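Local coordinates for protein sulfur oxygenase/reductase (Halothiobacillus neapolitanus, PDB 6QPA) that probably catalyses the oxygen-dependent oxidation and disproportionation of elemental sulfur, using a mononuclear iron held by two histidines and a carboxylate, at residues Val121-Pro127 with Val194-Ile198; Ala13-Asn17 with Thr70-Met76; Thr35-His39 with Glu90-Asn95; Glu181-Met186 with Glu277-His282; Gly52-Met56 with Ala265-Gly270. One frame throughout, in Å; residues are numbered along the deposited sequence.

Contact 1 of 5, residues Val121-Pro127 with Val194-Ile198; sequences VVKSDLP and VGWMI
The indole of Trp196 lies flat against the backbone of Ser124 and Asp125. The amide N of Asp125 sits 3.9 Å above the ring plane, over its centre. Asp125 CB covers the same indole at its five-membered ring, a CH-pi contact 3.9 Å from the centroid. Trp196 takes this position because its CG stands between its own backbone N and carbonyl carbon (chi1 58°), which folds the ring back over the neighbouring strand. At the ring edge, in plane, a water accepts from Trp196 NE1 and donates to Asp125 OD2. That carboxylate oxygen also forms a salt bridge with Lys187. The two segments are antiparallel neighbours in the curled sheet of this dimeric alpha-beta barrel type of fold, strand 110-125 beside strand 193-204. Asp125 and Trp196 are a hydrogen-bonded pair: Asp125 N reaches Trp196 O at 2.9 Å, and Trp196 N returns to Asp125 O. Val194 and Gly195 form a classic beta bulge against Glu258 on the other neighbouring strand. The opposite face of the sheet carries Ser124 and Met197. Met197 SD lies 3.9 Å from Leu126 CD1, and its CG meets Val121 CG1, the two side chains crossing at about a right angle.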
# COMPACT_ATOMS: atom_id res chain seq x y z
N VAL A 121 57.88 33.79 5.05
CA VAL A 121 57.28 33.93 6.36
C VAL A 121 57.82 35.22 6.96
O VAL A 121 58.94 35.26 7.46
CB VAL A 121 57.55 32.71 7.25
CG1 VAL A 121 56.89 32.91 8.62
CG2 VAL A 121 57.01 31.46 6.59
N VAL A 122 57.01 36.28 6.89
CA VAL A 122 57.42 37.60 7.37
C VAL A 122 57.53 37.60 8.89
O VAL A 122 58.48 38.15 9.46
CB VAL A 122 56.40 38.66 6.90
CG1 VAL A 122 56.70 39.99 7.53
CG2 VAL A 122 56.38 38.75 5.37
N LYS A 123 56.53 37.04 9.56
CA LYS A 123 56.52 36.91 11.00
C LYS A 123 55.52 35.82 11.35
O LYS A 123 54.56 35.57 10.61
CB LYS A 123 56.15 38.24 11.66
CG LYS A 123 56.72 38.35 13.04
CD LYS A 123 57.25 39.73 13.34
CE LYS A 123 57.92 39.74 14.72
NZ LYS A 123 57.01 39.20 15.78
N SER A 124 55.73 35.19 12.50
CA SER A 124 54.83 34.10 12.88
C SER A 124 54.82 33.98 14.40
O SER A 124 55.74 34.44 15.09
CB SER A 124 55.25 32.77 12.26
OG SER A 124 56.40 32.28 12.92
N ASP A 125 53.73 33.41 14.89
CA ASP A 125 53.61 32.91 16.26
C ASP A 125 52.75 31.65 16.14
O ASP A 125 51.54 31.67 16.36
CB ASP A 125 52.99 33.95 17.20
CG ASP A 125 52.93 33.46 18.64
OD1 ASP A 125 53.39 32.33 18.92
OD2 ASP A 125 52.38 34.19 19.48
N LEU A 126 53.40 30.57 15.71
CA LEU A 126 52.74 29.30 15.41
C LEU A 126 53.24 28.24 16.37
O LEU A 126 54.44 27.94 16.37
CB LEU A 126 53.03 28.85 13.99
CG LEU A 126 52.08 29.17 12.85
CD1 LEU A 126 52.52 28.36 11.62
CD2 LEU A 126 50.63 28.88 13.23
N PRO A 127 52.38 27.63 17.18
CA PRO A 127 52.82 26.55 18.06
C PRO A 127 53.03 25.24 17.31
O PRO A 127 52.51 25.03 16.21
CB PRO A 127 51.66 26.40 19.06
CG PRO A 127 50.45 26.96 18.36
CD PRO A 127 50.92 27.83 17.19
N VAL A 194 44.78 30.11 18.16
CA VAL A 194 45.86 29.14 18.33
C VAL A 194 47.19 29.68 17.84
O VAL A 194 48.22 29.50 18.50
CB VAL A 194 45.48 27.84 17.60
CG1 VAL A 194 46.68 26.91 17.56
CG2 VAL A 194 44.29 27.18 18.31
N GLY A 195 47.21 30.37 16.71
CA GLY A 195 48.48 30.87 16.19
C GLY A 195 48.28 31.60 14.88
O GLY A 195 47.17 31.69 14.35
N TRP A 196 49.38 32.15 14.36
CA TRP A 196 49.26 32.92 13.14
C TRP A 196 50.60 32.99 12.42
O TRP A 196 51.67 32.77 13.00
CB TRP A 196 48.72 34.33 13.41
CG TRP A 196 49.55 35.13 14.37
CD1 TRP A 196 49.37 35.27 15.72
CD2 TRP A 196 50.71 35.91 14.04
NE1 TRP A 196 50.34 36.10 16.25
CE2 TRP A 196 51.17 36.51 15.24
CE3 TRP A 196 51.39 36.18 12.84
CZ2 TRP A 196 52.29 37.35 15.27
CZ3 TRP A 196 52.52 37.01 12.88
CH2 TRP A 196 52.95 37.59 14.09
N MET A 197 50.52 33.42 11.17
CA MET A 197 51.68 33.55 10.30
C MET A 197 51.34 34.55 9.21
O MET A 197 50.22 34.53 8.68
CB MET A 197 52.06 32.16 9.74
CG MET A 197 53.13 32.08 8.70
SD MET A 197 53.63 30.34 8.46
CE MET A 197 52.10 29.60 7.84
N ILE A 198 52.27 35.45 8.91
CA ILE A 198 52.12 36.41 7.82
C ILE A 198 53.00 35.94 6.67
O ILE A 198 54.22 35.83 6.82
CB ILE A 198 52.52 37.83 8.25
CG1 ILE A 198 51.59 38.33 9.36
CG2 ILE A 198 52.52 38.76 7.03
CD1 ILE A 198 52.09 39.57 10.05
O HOH W 1 51.41 36.67 18.91

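Contact 2 of 5, residues Ala13-Asn17 with Thr70-Met76; sequences AKIAN and TLNPMGM
An antiparallel strand pair of the main sheet, 7-15 with 74-82, is joined here near its end, at Ile15 and Met74. Ile15 N gives to Met74 O and Met74 N gives to Ile15 O, both at 2.9 Å. Ala13 and Met76 form the next hydrogen-bonded pair. Lys14 and Gly75 lie between them, and Lys14 CB packs on Pro73 CB at 3.6 Å. Ile15 CG1 lies 3.8 Å from Met74 CG, while its CD1 reaches Met76 CG. Beyond the strands the pairing continues through two asparagines. Both have CG anti to the backbone N. Asn72 (chi1 -179°) turns OD1 to the backbone N of Asn17, 2.8 Å away and almost straight at 174°. Asn17 sends ND2 to Leu71 O at 2.8 Å, with that oxygen in its amide plane. The same ND2 also bonds Arg68 O, and Asn17 OD1 bonds Tyr22 OH, so the amide is gripped at both ends and its rotation is fixed. Met74 SD rests 3.6 Å from Asn17 CG, the side chains crossing at about a right angle. A cis peptide bond precedes Pro73. Asn72 ND2 bonds Thr70 O of a neighbouring subunit, and the reciprocal bond is also made.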
# COMPACT_ATOMS: atom_id res chain seq x y z
N ALA A 13 44.67 24.85 -5.71
CA ALA A 13 43.79 24.26 -6.71
C ALA A 13 42.35 24.35 -6.22
O ALA A 13 42.10 24.53 -5.03
CB ALA A 13 44.14 22.79 -6.97
N LYS A 14 41.42 24.23 -7.15
CA LYS A 14 40.00 24.09 -6.82
C LYS A 14 39.52 22.78 -7.42
O LYS A 14 39.72 22.53 -8.62
CB LYS A 14 39.18 25.28 -7.30
CG LYS A 14 39.51 26.56 -6.53
CD LYS A 14 38.66 27.73 -6.99
CE LYS A 14 38.91 28.96 -6.13
NZ LYS A 14 38.53 28.70 -4.70
N ILE A 15 38.95 21.92 -6.58
CA ILE A 15 38.64 20.56 -6.98
C ILE A 15 37.15 20.31 -6.80
O ILE A 15 36.46 20.98 -6.00
CB ILE A 15 39.47 19.54 -6.19
CG1 ILE A 15 39.04 19.52 -4.72
CG2 ILE A 15 40.97 19.90 -6.30
CD1 ILE A 15 39.79 18.55 -3.89
N ALA A 16 36.66 19.32 -7.53
CA ALA A 16 35.26 18.95 -7.49
C ALA A 16 34.89 18.39 -6.13
O ALA A 16 35.62 17.59 -5.55
CB ALA A 16 34.93 17.93 -8.59
N ASN A 17 33.76 18.84 -5.60
CA ASN A 17 33.28 18.41 -4.30
C ASN A 17 32.33 17.23 -4.51
O ASN A 17 31.11 17.37 -4.61
CB ASN A 17 32.60 19.57 -3.58
CG ASN A 17 32.14 19.21 -2.19
OD1 ASN A 17 32.32 18.07 -1.75
ND2 ASN A 17 31.56 20.17 -1.49
N THR A 70 27.98 22.39 -0.11
CA THR A 70 27.56 23.15 -1.28
C THR A 70 28.69 23.73 -2.11
O THR A 70 28.47 24.05 -3.28
CB THR A 70 26.64 24.30 -0.85
OG1 THR A 70 27.36 25.12 0.07
CG2 THR A 70 25.42 23.77 -0.14
N LEU A 71 29.88 23.88 -1.56
CA LEU A 71 30.99 24.50 -2.26
C LEU A 71 31.42 23.57 -3.38
O LEU A 71 31.74 22.41 -3.14
CB LEU A 71 32.12 24.75 -1.28
CG LEU A 71 33.31 25.66 -1.49
CD1 LEU A 71 32.90 27.02 -1.99
CD2 LEU A 71 33.99 25.78 -0.14
N ASN A 72 31.40 24.07 -4.62
CA ASN A 72 31.90 23.27 -5.73
C ASN A 72 32.28 24.16 -6.90
O ASN A 72 31.40 24.70 -7.57
CB ASN A 72 30.87 22.25 -6.21
CG ASN A 72 31.41 21.41 -7.35
OD1 ASN A 72 32.38 20.67 -7.17
ND2 ASN A 72 30.84 21.57 -8.54
N PRO A 73 33.58 24.30 -7.21
CA PRO A 73 34.69 23.61 -6.57
C PRO A 73 35.01 24.11 -5.16
O PRO A 73 34.55 25.17 -4.73
CB PRO A 73 35.86 23.90 -7.50
CG PRO A 73 35.56 25.29 -7.99
CD PRO A 73 34.06 25.31 -8.18
N MET A 74 35.80 23.34 -4.44
CA MET A 74 36.30 23.72 -3.13
C MET A 74 37.80 23.93 -3.23
O MET A 74 38.48 23.25 -4.01
CB MET A 74 35.95 22.64 -2.11
CG MET A 74 36.56 21.30 -2.40
SD MET A 74 35.63 19.97 -1.58
CE MET A 74 35.27 20.72 -0.01
N GLY A 75 38.31 24.89 -2.47
CA GLY A 75 39.73 25.14 -2.47
C GLY A 75 40.48 23.98 -1.84
O GLY A 75 40.00 23.33 -0.91
N MET A 76 41.66 23.70 -2.37
CA MET A 76 42.56 22.71 -1.79
C MET A 76 43.96 23.30 -1.85
O MET A 76 44.49 23.51 -2.94
CB MET A 76 42.49 21.37 -2.51
CG MET A 76 42.64 20.19 -1.58
SD MET A 76 44.31 19.56 -1.69
CE MET A 76 44.21 18.74 -3.29
O HOH W 2 35.24 27.89 -4.97

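Contact 3 of 5, residues Thr35-His39 with Glu90-Asn95; sequences TTASH and EMHHDN
His39 meets Glu90 through its NE2, which donates to Glu90 OE1 at 2.8 Å with an angle of 162°. The oxygen lies near the plane of the imidazole and uses its anti lone pair, the one away from OE2. Ring and carboxylate planes are 41° apart. Glu90 has its CG anti to the backbone N (chi1 -175°) and an extended chain beyond, which carries the carboxylate out to the ring edge. On the other side of the imidazole, ND1 is bonded to the backbone N of Gly41, so the ring is held at both nitrogens. Met91 bends at chi2 and chi3. Its CG lies 3.9 Å from His39 CB and 3.7 Å from Thr36 O, and its CE ends 4.0 Å from Thr36 CG2. Thr35 CG2 touches Asn95 CB at 3.5 Å, the two side chains sliding past each other in opposite directions. His92, which follows Met91 on the helix, takes no part in the contact; it binds the iron through NE2, with His88 and Glu116 completing the facial triad. Segment 35-39, with its short 3-10 turn, packs on helix 85-94, which supplies both histidines. Trp82 of strand 74-82 and Ile99 of helix 96-101 also pack against Met91.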
# COMPACT_ATOMS: atom_id res chain seq x y z
N THR A 35 56.88 11.21 -2.38
CA THR A 35 57.82 11.71 -3.38
C THR A 35 58.53 12.97 -2.89
O THR A 35 59.76 13.07 -2.95
CB THR A 35 57.08 11.98 -4.69
OG1 THR A 35 56.48 10.76 -5.15
CG2 THR A 35 58.04 12.48 -5.72
N THR A 36 57.77 13.92 -2.33
CA THR A 36 58.33 15.18 -1.88
C THR A 36 59.39 14.98 -0.80
O THR A 36 60.47 15.58 -0.85
CB THR A 36 57.21 16.07 -1.33
OG1 THR A 36 56.17 16.16 -2.30
CG2 THR A 36 57.74 17.45 -1.10
N ALA A 37 59.12 14.10 0.17
CA ALA A 37 60.01 13.87 1.31
C ALA A 37 61.28 13.08 0.96
O ALA A 37 62.00 12.68 1.88
CB ALA A 37 59.27 13.18 2.44
N SER A 38 61.56 12.77 -0.31
CA SER A 38 62.88 12.25 -0.65
C SER A 38 63.94 13.35 -0.63
O SER A 38 65.14 13.03 -0.69
CB SER A 38 62.86 11.59 -2.02
OG SER A 38 62.58 12.54 -3.04
N HIS A 39 63.55 14.63 -0.56
CA HIS A 39 64.55 15.67 -0.72
C HIS A 39 65.01 16.20 0.62
O HIS A 39 64.17 16.51 1.48
CB HIS A 39 64.00 16.82 -1.57
CG HIS A 39 65.06 17.76 -2.04
ND1 HIS A 39 65.66 18.68 -1.21
CD2 HIS A 39 65.65 17.90 -3.25
CE1 HIS A 39 66.57 19.36 -1.89
NE2 HIS A 39 66.58 18.90 -3.13
N GLU A 90 64.41 21.65 -7.23
CA GLU A 90 65.20 20.47 -7.51
C GLU A 90 64.39 19.20 -7.29
O GLU A 90 64.45 18.26 -8.10
CB GLU A 90 66.45 20.48 -6.64
CG GLU A 90 67.38 19.35 -6.94
CD GLU A 90 68.68 19.50 -6.19
OE1 GLU A 90 68.65 19.48 -4.94
OE2 GLU A 90 69.73 19.67 -6.86
N MET A 91 63.62 19.15 -6.20
CA MET A 91 62.75 18.00 -5.97
C MET A 91 61.80 17.80 -7.15
O MET A 91 61.67 16.68 -7.66
CB MET A 91 61.99 18.18 -4.66
CG MET A 91 61.13 16.98 -4.24
SD MET A 91 59.55 16.85 -5.14
CE MET A 91 58.83 18.49 -4.84
N HIS A 92 61.14 18.87 -7.60
CA HIS A 92 60.26 18.76 -8.76
C HIS A 92 61.01 18.27 -10.00
O HIS A 92 60.47 17.49 -10.79
CB HIS A 92 59.60 20.10 -9.09
CG HIS A 92 58.26 20.29 -8.47
ND1 HIS A 92 57.17 19.52 -8.81
CD2 HIS A 92 57.81 21.20 -7.56
CE1 HIS A 92 56.11 19.93 -8.12
NE2 HIS A 92 56.48 20.94 -7.36
N HIS A 93 62.24 18.73 -10.19
CA HIS A 93 63.02 18.27 -11.33
C HIS A 93 63.38 16.80 -11.19
O HIS A 93 63.19 16.01 -12.12
CB HIS A 93 64.27 19.13 -11.49
CG HIS A 93 65.24 18.57 -12.47
ND1 HIS A 93 65.18 18.84 -13.82
CD2 HIS A 93 66.28 17.71 -12.31
CE1 HIS A 93 66.15 18.19 -14.44
NE2 HIS A 93 66.82 17.49 -13.55
N ASP A 94 63.92 16.42 -10.03
CA ASP A 94 64.41 15.07 -9.83
C ASP A 94 63.30 14.04 -9.85
O ASP A 94 63.56 12.87 -10.14
CB ASP A 94 65.20 14.97 -8.52
CG ASP A 94 66.52 15.76 -8.54
OD1 ASP A 94 66.94 16.24 -9.60
OD2 ASP A 94 67.14 15.88 -7.46
N ASN A 95 62.06 14.42 -9.54
CA ASN A 95 60.96 13.48 -9.49
C ASN A 95 59.89 13.84 -10.51
O ASN A 95 58.71 13.54 -10.33
CB ASN A 95 60.39 13.44 -8.07
CG ASN A 95 61.44 13.08 -7.03
OD1 ASN A 95 61.87 13.94 -6.27
ND2 ASN A 95 61.85 11.83 -6.99

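Contact 4 of 5, residues Glu181-Met186 with Glu277-His282; sequences ETLEWM and ELRQIH
Leu278 projects from helix 276-287 into the hollow between Thr182, Trp185 and Met186. Its CB stands over one face of the Trp185 indole, 3.8 Å from the centroid of the six-membered ring. Its two methyls split the rest of the hollow. CD1 lies 3.8 Å from Thr182 CG2, and CD2 fits between Trp185 CE3 and Met186 CG. Ile281 is the next bump, one turn along. Its CG2 is 3.6 Å from Thr182 OG1, whose hydroxyl is hydrogen-bonded to Gly178 O. Its CD1 touches both Glu181 OE2 and Trp185 CD1. Thr182 in turn fills the dip beside His282, where its CG2 meets His282 CD2 at 3.8 Å. The two helix segments are nearly antiparallel at 158°, with axes 9.5 Å apart. Leu183, on another side of helix 172-189, packs on strands 193-204 and 251-259 of the main sheet. Trp185 also touches Leu307 of a neighbouring subunit. Trp185 NE1 donates to Glu277 OE1 at 2.6 Å and 169°, in the indole plane, while the carboxylate stands at 88° to the ring. Apolar surfaces carry most of the packing; the one side-chain bond between the segments fixes how the indole is turned and satisfies its N-H.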
# COMPACT_ATOMS: atom_id res chain seq x y z
N GLU A 181 50.67 43.81 14.52
CA GLU A 181 50.04 44.33 15.73
C GLU A 181 48.63 43.77 15.91
O GLU A 181 48.24 43.40 17.02
CB GLU A 181 50.03 45.87 15.71
CG GLU A 181 49.54 46.44 17.04
CD GLU A 181 49.55 47.97 17.12
OE1 GLU A 181 49.97 48.65 16.14
OE2 GLU A 181 49.14 48.49 18.18
N THR A 182 47.86 43.66 14.81
CA THR A 182 46.52 43.09 14.87
C THR A 182 46.56 41.67 15.42
O THR A 182 45.78 41.31 16.32
CB THR A 182 45.89 43.07 13.48
OG1 THR A 182 45.84 44.39 12.94
CG2 THR A 182 44.44 42.51 13.54
N LEU A 183 47.45 40.84 14.87
CA LEU A 183 47.49 39.42 15.19
C LEU A 183 47.98 39.17 16.61
O LEU A 183 47.49 38.27 17.30
CB LEU A 183 48.36 38.69 14.16
CG LEU A 183 47.74 38.63 12.76
CD1 LEU A 183 48.76 38.29 11.69
CD2 LEU A 183 46.56 37.61 12.77
N GLU A 184 48.95 39.97 17.06
CA GLU A 184 49.43 39.86 18.43
C GLU A 184 48.33 40.23 19.42
O GLU A 184 48.23 39.62 20.50
CB GLU A 184 50.65 40.76 18.61
CG GLU A 184 51.86 40.20 17.90
CD GLU A 184 53.09 41.08 18.04
OE1 GLU A 184 52.94 42.28 18.34
OE2 GLU A 184 54.22 40.56 17.85
N TRP A 185 47.53 41.25 19.10
CA TRP A 185 46.40 41.59 19.96
C TRP A 185 45.43 40.43 20.04
O TRP A 185 44.99 40.04 21.13
CB TRP A 185 45.71 42.85 19.43
CG TRP A 185 44.71 43.54 20.37
CD1 TRP A 185 44.95 44.66 21.11
CD2 TRP A 185 43.34 43.17 20.64
NE1 TRP A 185 43.82 45.02 21.81
CE2 TRP A 185 42.82 44.13 21.54
CE3 TRP A 185 42.50 42.15 20.19
CZ2 TRP A 185 41.50 44.09 22.03
CZ3 TRP A 185 41.16 42.10 20.68
CH2 TRP A 185 40.68 43.08 21.58
N MET A 186 45.11 39.83 18.89
CA MET A 186 44.15 38.73 18.85
C MET A 186 44.65 37.53 19.64
O MET A 186 43.89 36.93 20.41
CB MET A 186 43.86 38.35 17.41
CG MET A 186 43.10 39.43 16.66
SD MET A 186 42.88 39.14 14.89
CE MET A 186 41.91 37.69 14.92
N GLU A 277 39.23 48.96 20.26
CA GLU A 277 40.68 49.11 20.22
C GLU A 277 41.29 48.32 19.06
O GLU A 277 42.10 48.86 18.30
CB GLU A 277 41.26 48.67 21.57
CG GLU A 277 42.76 48.73 21.70
CD GLU A 277 43.22 48.31 23.09
OE1 GLU A 277 43.34 47.09 23.36
OE2 GLU A 277 43.42 49.20 23.93
N LEU A 278 40.91 47.05 18.90
CA LEU A 278 41.42 46.27 17.78
C LEU A 278 40.98 46.85 16.45
O LEU A 278 41.73 46.81 15.46
CB LEU A 278 40.95 44.82 17.89
CG LEU A 278 41.50 43.92 16.78
CD1 LEU A 278 43.02 43.88 16.80
CD2 LEU A 278 40.92 42.50 16.90
N ARG A 279 39.76 47.40 16.41
CA ARG A 279 39.27 48.03 15.19
C ARG A 279 40.17 49.18 14.72
O ARG A 279 40.45 49.28 13.52
CB ARG A 279 37.84 48.50 15.43
CG ARG A 279 37.18 49.26 14.31
CD ARG A 279 35.71 49.24 14.59
NE ARG A 279 34.95 50.29 13.92
CZ ARG A 279 33.63 50.25 13.76
NH1 ARG A 279 32.95 49.19 14.18
NH2 ARG A 279 33.00 51.25 13.17
N GLN A 280 40.66 50.02 15.65
CA GLN A 280 41.56 51.10 15.25
C GLN A 280 42.88 50.55 14.72
O GLN A 280 43.38 51.01 13.69
CB GLN A 280 41.85 52.03 16.44
CG GLN A 280 40.64 52.59 17.15
CD GLN A 280 39.58 53.06 16.20
OE1 GLN A 280 39.85 53.89 15.34
NE2 GLN A 280 38.36 52.54 16.34
N ILE A 281 43.44 49.55 15.41
CA ILE A 281 44.68 48.92 14.98
C ILE A 281 44.52 48.33 13.58
O ILE A 281 45.34 48.58 12.69
CB ILE A 281 45.09 47.84 15.99
CG1 ILE A 281 45.46 48.48 17.34
CG2 ILE A 281 46.19 46.92 15.42
CD1 ILE A 281 45.56 47.48 18.48
N HIS A 282 43.44 47.58 13.36
CA HIS A 282 43.26 46.89 12.08
C HIS A 282 42.89 47.88 10.98
O HIS A 282 43.41 47.79 9.87
CB HIS A 282 42.20 45.78 12.21
CG HIS A 282 42.05 44.91 10.99
ND1 HIS A 282 40.91 44.92 10.20
CD2 HIS A 282 42.87 43.98 10.44
CE1 HIS A 282 41.04 44.04 9.22
NE2 HIS A 282 42.23 43.47 9.34

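Contact 5 of 5, residues Gly52-Met56 with Ala265-Gly270; sequences GIHPM and AHQGLG
One face of the His54 imidazole is met by His266 CD2, 3.1 Å above its plane and offset toward the rim. The two rings are inclined at 35° with centroids 4.5 Å apart, an oblique pair. Two polar partners lie at the edge of the His54 ring, in its plane. One is His266 O, which accepts from His54 NE2 at 3.1 Å with an angle of 156°. The donor lies in the carbonyl plane, on a lone pair. The other is Met56 N, which donates to His54 ND1 at 2.9 Å. His54 reaches the helix because its CG is anti to the backbone N (chi1 -160°). Leu269 adds apolar cover: its CD1 lies 3.7 Å from His54 CD2, and the two side chains slide past each other in opposite directions. Pro55 CD is 4.1 Å from His266 CD2. This contact joins the chain at strand 42-53 to helix 262-269. Phe298 of strand 290-305 packs against both His54 and Ala265, and Leu269 extends to Tyr296, Val161 and Ile257, so the helix lies on the strands of the main sheet. His266 O also accepts from Gly270 N and so serves two donors. The bonds are consistent with a neutral His54 protonated on NE2, since ND1 accepts from Met56 N. Held at both nitrogens, the buried ring probably has little freedom to turn.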
# COMPACT_ATOMS: atom_id res chain seq x y z
N GLY A 52 34.67 26.61 4.00
CA GLY A 52 33.76 27.74 3.90
C GLY A 52 34.54 29.04 3.81
O GLY A 52 35.71 29.06 3.43
N ILE A 53 33.86 30.14 4.16
CA ILE A 53 34.45 31.47 4.15
C ILE A 53 33.94 32.24 5.36
O ILE A 53 33.02 31.80 6.07
CB ILE A 53 34.13 32.28 2.88
CG1 ILE A 53 32.63 32.65 2.88
CG2 ILE A 53 34.56 31.57 1.60
CD1 ILE A 53 32.24 33.73 1.86
N HIS A 54 34.55 33.40 5.60
CA HIS A 54 33.97 34.35 6.53
C HIS A 54 33.05 35.30 5.78
O HIS A 54 33.53 36.03 4.91
CB HIS A 54 35.04 35.14 7.27
CG HIS A 54 34.54 35.76 8.54
ND1 HIS A 54 33.54 36.70 8.56
CD2 HIS A 54 34.86 35.53 9.84
CE1 HIS A 54 33.28 37.04 9.81
NE2 HIS A 54 34.07 36.34 10.61
N PRO A 55 31.75 35.31 6.05
CA PRO A 55 30.84 36.22 5.33
C PRO A 55 31.03 37.70 5.67
O PRO A 55 30.46 38.55 4.97
CB PRO A 55 29.44 35.74 5.77
CG PRO A 55 29.66 34.42 6.44
CD PRO A 55 31.03 34.46 7.02
N MET A 56 31.79 38.01 6.73
CA MET A 56 32.14 39.37 7.12
C MET A 56 30.90 40.26 7.23
O MET A 56 30.81 41.33 6.62
CB MET A 56 33.19 39.97 6.17
CG MET A 56 34.60 39.55 6.54
SD MET A 56 35.89 40.11 5.40
CE MET A 56 35.69 41.90 5.51
N ALA A 265 36.86 30.80 15.07
CA ALA A 265 37.41 31.59 13.96
C ALA A 265 36.45 32.69 13.53
O ALA A 265 36.87 33.84 13.27
CB ALA A 265 37.72 30.66 12.77
N HIS A 266 35.17 32.35 13.39
CA HIS A 266 34.18 33.32 12.93
C HIS A 266 34.03 34.45 13.94
O HIS A 266 34.15 35.64 13.59
CB HIS A 266 32.84 32.62 12.70
CG HIS A 266 31.76 33.55 12.22
ND1 HIS A 266 30.60 33.77 12.93
CD2 HIS A 266 31.69 34.32 11.11
CE1 HIS A 266 29.85 34.64 12.26
NE2 HIS A 266 30.49 34.98 11.16
N GLN A 267 33.79 34.09 15.19
CA GLN A 267 33.67 35.09 16.24
C GLN A 267 35.00 35.82 16.45
O GLN A 267 35.02 37.03 16.71
CB GLN A 267 33.21 34.40 17.53
CG GLN A 267 32.86 35.32 18.68
CD GLN A 267 31.82 34.73 19.64
OE1 GLN A 267 31.18 35.45 20.40
NE2 GLN A 267 31.66 33.40 19.62
N GLY A 268 36.11 35.10 16.31
CA GLY A 268 37.40 35.71 16.58
C GLY A 268 37.75 36.77 15.55
O GLY A 268 38.07 37.91 15.91
N LEU A 269 37.64 36.43 14.27
CA LEU A 269 37.94 37.41 13.22
C LEU A 269 37.04 38.63 13.33
O LEU A 269 37.48 39.75 13.06
CB LEU A 269 37.80 36.77 11.84
CG LEU A 269 38.90 35.79 11.38
CD1 LEU A 269 38.47 35.02 10.14
CD2 LEU A 269 40.15 36.56 11.04
N GLY A 270 35.79 38.45 13.79
CA GLY A 270 34.86 39.55 13.93
C GLY A 270 35.28 40.62 14.93
O GLY A 270 34.75 41.73 14.89

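Overall arrangement
Contacts 1 and 2 are strand pairings in the same curled sheet, whose strands 110-125 and 7-15 are neighbours. Their centres lie about 26 Å apart. Contact 5 joins that sheet to a helix, and contact 4 packs helix on helix outside it. Contacts 1 and 4 touch where Leu183 meets Trp196 and Ile198. Contact 4 also touches contact 5, and contact 5 touches contact 2. Contact 3 stands apart and alone holds an iron ligand. Contact 4 is mostly buried; the others are partly buried. Backbone bonds dominate contacts 1 and 2, apolar packing contact 4, and single histidine bonds contacts 3 and 5, to a carboxylate and a carbonyl.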